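Local coordinates for protein putative TetR family transcriptional regulator (Streptomyces coelicolor A3, PDB 3BQY) that probably acts as a TetR-family transcriptional repressor, binding regulatory DNA through an N-terminal helix-turn-helix, at residues A[43-46]-A[47-50]; A[16-19]-A[20-24]. All coordinates share one frame; numbering follows the deposited sequence. Where two conformers were deposited one is given.

Interaction 1 of 2, residues A[43-46]-A[47-50]; sequences FAAK and QDLL
The carbonyl oxygen of A45 draws two backbone donors at the start of helix 46-57, and A45 is the N-cap of that helix, just past the predicted helix-turn-helix of this TetR-type protein. D48 N reaches A45 O at 3.0 Å and L49 N reaches it at 3.4 Å, both weak bonds. In return D48, three residues beyond the cap, offers its carboxylate backwards: OD2 accepts a weak bond from A45 N over 3.0 Å, at a bent N-H...O angle of 121°. This is one half of a capping box; alanine at the cap has no polar side chain to supply the other. The methyl groups of A44 and A45 both come to 3.6 Å from D48 OD2. F43 turns its ring back along the new helix. With chi1 at -59°, CG beside its own backbone N and anti to the carbonyl carbon, one ring face receives L49 CD1, a CH-pi contact 4.0 Å from the centroid and displaced toward the rim. The F43 side chain also touches R4, T7 and V8 of helix 4-18. Cutting F43 back to an alanine is likely to leave L49 CD1 without its aromatic face and to open a gap toward helix 4-18. Of the hydrogen bonds across this contact only L50 N to K46 O is not weak, at 2.9 Å and a nearly straight 171°.

Interaction 2 of 2, residues A[16-19]-A[20-24]; sequences NESG and LDTLT
The flat group at the centre of this turn is the peptide unit joining G19 to L20, whose carbonyl oxygen gathers polar neighbours from both sides of its plane. T22 N lies well out of that plane on one side and gives G19 O a weak bond of 3.4 Å; T22 OG1 is displaced toward the same side. A water lies on the other side, donating to G19 O at 2.8 Å, and it is also hydrogen-bonded to T22 OG1 at 2.8 Å, so that it bridges carbonyl and hydroxyl. G19, the first residue to leave helical backbone angles, carries the chain from helix 4-18 into the turn before helix 25-32. It has a phi of +87°, and a beta carbon here would collide with L20 N and with the carbonyl oxygen of S18. Next comes a type I turn, closed by L23 N bonding to L20 O at 3.1 Å. T22 points toward S18 and G19: its OG1 sits between backbone N and carbonyl carbon (chi1 75°), 2.9 Å from S18 OG, while CG2 rests 3.3 Å from S18 O. Beyond these segments, R96 forms a salt bridge with D21 and D93 accepts a hydrogen bond from L20 N; T24 OG1 caps helix 25-32 through R27 N. With one weak backbone hydrogen bond here, from T22 N, G19 O probably relies in good part on the bridging water, which ties it to the T22 hydroxyl.

Interaction 2 leads into the predicted helix-turn-helix and interaction 1 leads out of it, so the two turns frame helices 25-32 and 36-42, which in this family probably meet DNA. Their centres lie about 15 Å apart, yet side chains join them directly. K46, its chain bent at chi3, sends NZ to L23 O in a weak hydrogen bond of 3.4 Å. Alongside, L50 CD2 packs on L20 CD1 at 3.8 Å and on L23 CD2 at 4.2 Å. Helix 46-57 is thus tied at its first turn to the loop ahead of helix 25-32, while L49 fills in against M25, L28 and A11.

Interaction 1 of 2, residues A[43-46]-A[47-50]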
loop_
_atom_site.group_PDB
_atom_site.type_symbol
_atom_site.label_atom_id
_atom_site.label_comp_id
_atom_site.label_asym_id
_atom_site.label_seq_id
_atom_site.Cartn_x
_atom_site.Cartn_y
_atom_site.Cartn_z
ATOM N N PHE A 43 -7.771 21.519 15.355
ATOM C CA PHE A 43 -7.469 20.932 14.060
ATOM C C PHE A 43 -8.348 21.596 13.017
ATOM O O PHE A 43 -9.562 21.406 13.036
ATOM C CB PHE A 43 -7.739 19.418 14.080
ATOM C CG PHE A 43 -6.943 18.692 15.107
ATOM C CD1 PHE A 43 -5.626 18.350 14.855
ATOM C CD2 PHE A 43 -7.496 18.395 16.346
ATOM C CE1 PHE A 43 -4.865 17.696 15.826
ATOM C CE2 PHE A 43 -6.752 17.737 17.312
ATOM C CZ PHE A 43 -5.436 17.380 17.045
ATOM N N ALA A 44 -7.742 22.337 12.099
ATOM C CA ALA A 44 -8.503 23.089 11.094
ATOM C C ALA A 44 -9.385 22.188 10.223
ATOM O O ALA A 44 -10.448 22.609 9.764
ATOM C CB ALA A 44 -7.567 23.922 10.221
ATOM N N ALA A 45 -8.934 20.950 10.008
ATOM C CA ALA A 45 -9.655 19.986 9.195
ATOM C C ALA A 45 -9.404 18.582 9.741
ATOM O O ALA A 45 -8.436 18.364 10.487
ATOM C CB ALA A 45 -9.200 20.077 7.748
ATOM N N LYS A 46 -10.267 17.644 9.374
ATOM C CA LYS A 46 -10.083 16.243 9.771
ATOM C C LYS A 46 -8.742 15.685 9.280
ATOM O O LYS A 46 -8.097 14.925 9.999
ATOM C CB LYS A 46 -11.244 15.338 9.315
ATOM C CG LYS A 46 -11.138 13.923 9.965
ATOM C CD LYS A 46 -12.347 13.048 9.645
ATOM C CE LYS A 46 -12.416 12.705 8.183
ATOM N NZ LYS A 46 -13.331 11.537 7.984
ATOM N N GLN A 47 -8.285 16.103 8.103
ATOM C CA GLN A 47 -6.995 15.628 7.591
ATOM C C GLN A 47 -5.828 16.012 8.539
ATOM O O GLN A 47 -4.847 15.272 8.651
ATOM C CB GLN A 47 -6.771 16.060 6.123
ATOM C CG GLN A 47 -5.693 17.120 5.883
ATOM C CD GLN A 47 -5.544 17.557 4.424
ATOM O OE1 GLN A 47 -6.157 16.995 3.501
ATOM N NE2 GLN A 47 -4.720 18.579 4.212
ATOM N N ASP A 48 -5.951 17.152 9.222
ATOM C CA ASP A 48 -4.953 17.610 10.202
ATOM C C ASP A 48 -4.960 16.703 11.434
ATOM O O ASP A 48 -3.907 16.315 11.948
ATOM C CB ASP A 48 -5.207 19.068 10.614
ATOM C CG ASP A 48 -5.101 20.036 9.429
ATOM O OD1 ASP A 48 -4.126 19.945 8.669
ATOM O OD2 ASP A 48 -6.000 20.881 9.245
ATOM N N LEU A 49 -6.143 16.343 11.895
ATOM C CA LEU A 49 -6.255 15.336 12.951
ATOM C C LEU A 49 -5.629 13.991 12.506
ATOM O O LEU A 49 -4.828 13.410 13.242
ATOM C CB LEU A 49 -7.721 15.144 13.372
ATOM C CG LEU A 49 -7.994 13.962 14.317
ATOM C CD1 LEU A 49 -7.379 14.221 15.714
ATOM C CD2 LEU A 49 -9.489 13.695 14.387
ATOM N N LEU A 50 -5.995 13.500 11.328
ATOM C CA LEU A 50 -5.432 12.236 10.810
ATOM C C LEU A 50 -3.919 12.276 10.712
ATOM O O LEU A 50 -3.237 11.300 11.076
ATOM C CB LEU A 50 -6.050 11.860 9.455
ATOM C CG LEU A 50 -7.544 11.469 9.549
ATOM C CD1 LEU A 50 -8.142 11.457 8.150
ATOM C CD2 LEU A 50 -7.749 10.152 10.244
#

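Interaction 2 of 2, residues A[16-19]-A[20-24]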
loop_
_atom_site.group_PDB
_atom_site.type_symbol
_atom_site.label_atom_id
_atom_site.label_comp_id
_atom_site.label_asym_id
_atom_site.label_seq_id
_atom_site.Cartn_x
_atom_site.Cartn_y
_atom_site.Cartn_z
ATOM N N ASN A 16 -10.042 2.406 17.149
ATOM C CA ASN A 16 -10.100 1.004 17.536
ATOM C C ASN A 16 -11.513 0.487 17.738
ATOM O O ASN A 16 -11.786 -0.692 17.491
ATOM C CB ASN A 16 -9.275 0.747 18.794
ATOM C CG ASN A 16 -7.798 0.784 18.525
ATOM O OD1 ASN A 16 -7.364 0.736 17.368
ATOM N ND2 ASN A 16 -7.008 0.897 19.587
ATOM N N GLU A 17 -12.403 1.366 18.189
ATOM C CA GLU A 17 -13.763 0.970 18.545
ATOM C C GLU A 17 -14.628 0.671 17.327
ATOM O O GLU A 17 -15.329 -0.344 17.295
ATOM C CB GLU A 17 -14.441 2.054 19.384
ATOM C CG GLU A 17 -13.857 2.221 20.770
ATOM C CD GLU A 17 -14.652 3.192 21.638
ATOM O OE1 GLU A 17 -15.336 4.108 21.098
ATOM O OE2 GLU A 17 -14.594 3.024 22.877
ATOM N N SER A 18 -14.586 1.552 16.329
ATOM C CA SER A 18 -15.476 1.382 15.189
ATOM C C SER A 18 -14.857 1.678 13.813
ATOM O O SER A 18 -15.579 1.711 12.810
ATOM C CB SER A 18 -16.783 2.146 15.424
ATOM O OG SER A 18 -16.493 3.451 15.862
ATOM N N GLY A 19 -13.535 1.865 13.755
ATOM C CA GLY A 19 -12.846 1.963 12.475
ATOM C C GLY A 19 -12.772 3.345 11.859
ATOM O O GLY A 19 -13.465 4.271 12.286
ATOM N N LEU A 20 -11.928 3.481 10.844
ATOM C CA LEU A 20 -11.689 4.765 10.211
ATOM C C LEU A 20 -12.918 5.383 9.540
ATOM O O LEU A 20 -13.094 6.608 9.576
ATOM C CB LEU A 20 -10.532 4.684 9.203
ATOM C CG LEU A 20 -10.138 5.955 8.462
ATOM C CD1 LEU A 20 -9.761 7.082 9.431
ATOM C CD2 LEU A 20 -8.976 5.665 7.518
ATOM N N ASP A 21 -13.722 4.568 8.880
ATOM C CA ASP A 21 -14.872 5.099 8.154
ATOM C C ASP A 21 -15.895 5.824 9.041
ATOM O O ASP A 21 -16.604 6.712 8.573
ATOM C CB ASP A 21 -15.538 3.994 7.334
ATOM C CG ASP A 21 -14.649 3.493 6.204
ATOM O OD1 ASP A 21 -13.787 4.261 5.727
ATOM O OD2 ASP A 21 -14.832 2.334 5.787
ATOM N N THR A 22 -15.953 5.466 10.325
ATOM C CA THR A 22 -16.957 6.058 11.232
ATOM C C THR A 22 -16.357 7.217 12.024
ATOM O O THR A 22 -17.070 7.904 12.752
ATOM C CB THR A 22 -17.513 5.042 12.260
ATOM O OG1 THR A 22 -16.512 4.811 13.270
ATOM C CG2 THR A 22 -17.856 3.756 11.598
ATOM N N LEU A 23 -15.054 7.422 11.896
ATOM C CA LEU A 23 -14.392 8.502 12.625
ATOM C C LEU A 23 -14.714 9.843 11.976
ATOM O O LEU A 23 -14.236 10.142 10.896
ATOM C CB LEU A 23 -12.876 8.278 12.682
ATOM C CG LEU A 23 -12.024 9.370 13.355
ATOM C CD1 LEU A 23 -12.353 9.469 14.835
ATOM C CD2 LEU A 23 -10.583 9.036 13.192
ATOM N N THR A 24 -15.533 10.644 12.636
ATOM C CA THR A 24 -15.853 11.990 12.152
ATOM C C THR A 24 -15.508 12.992 13.248
ATOM O O THR A 24 -15.409 12.632 14.423
ATOM C CB THR A 24 -17.355 12.124 11.821
ATOM O OG1 THR A 24 -18.113 11.933 13.017
ATOM C CG2 THR A 24 -17.783 11.107 10.781
HETATM O O HOH W 1 -14.255 5.353 14.787
#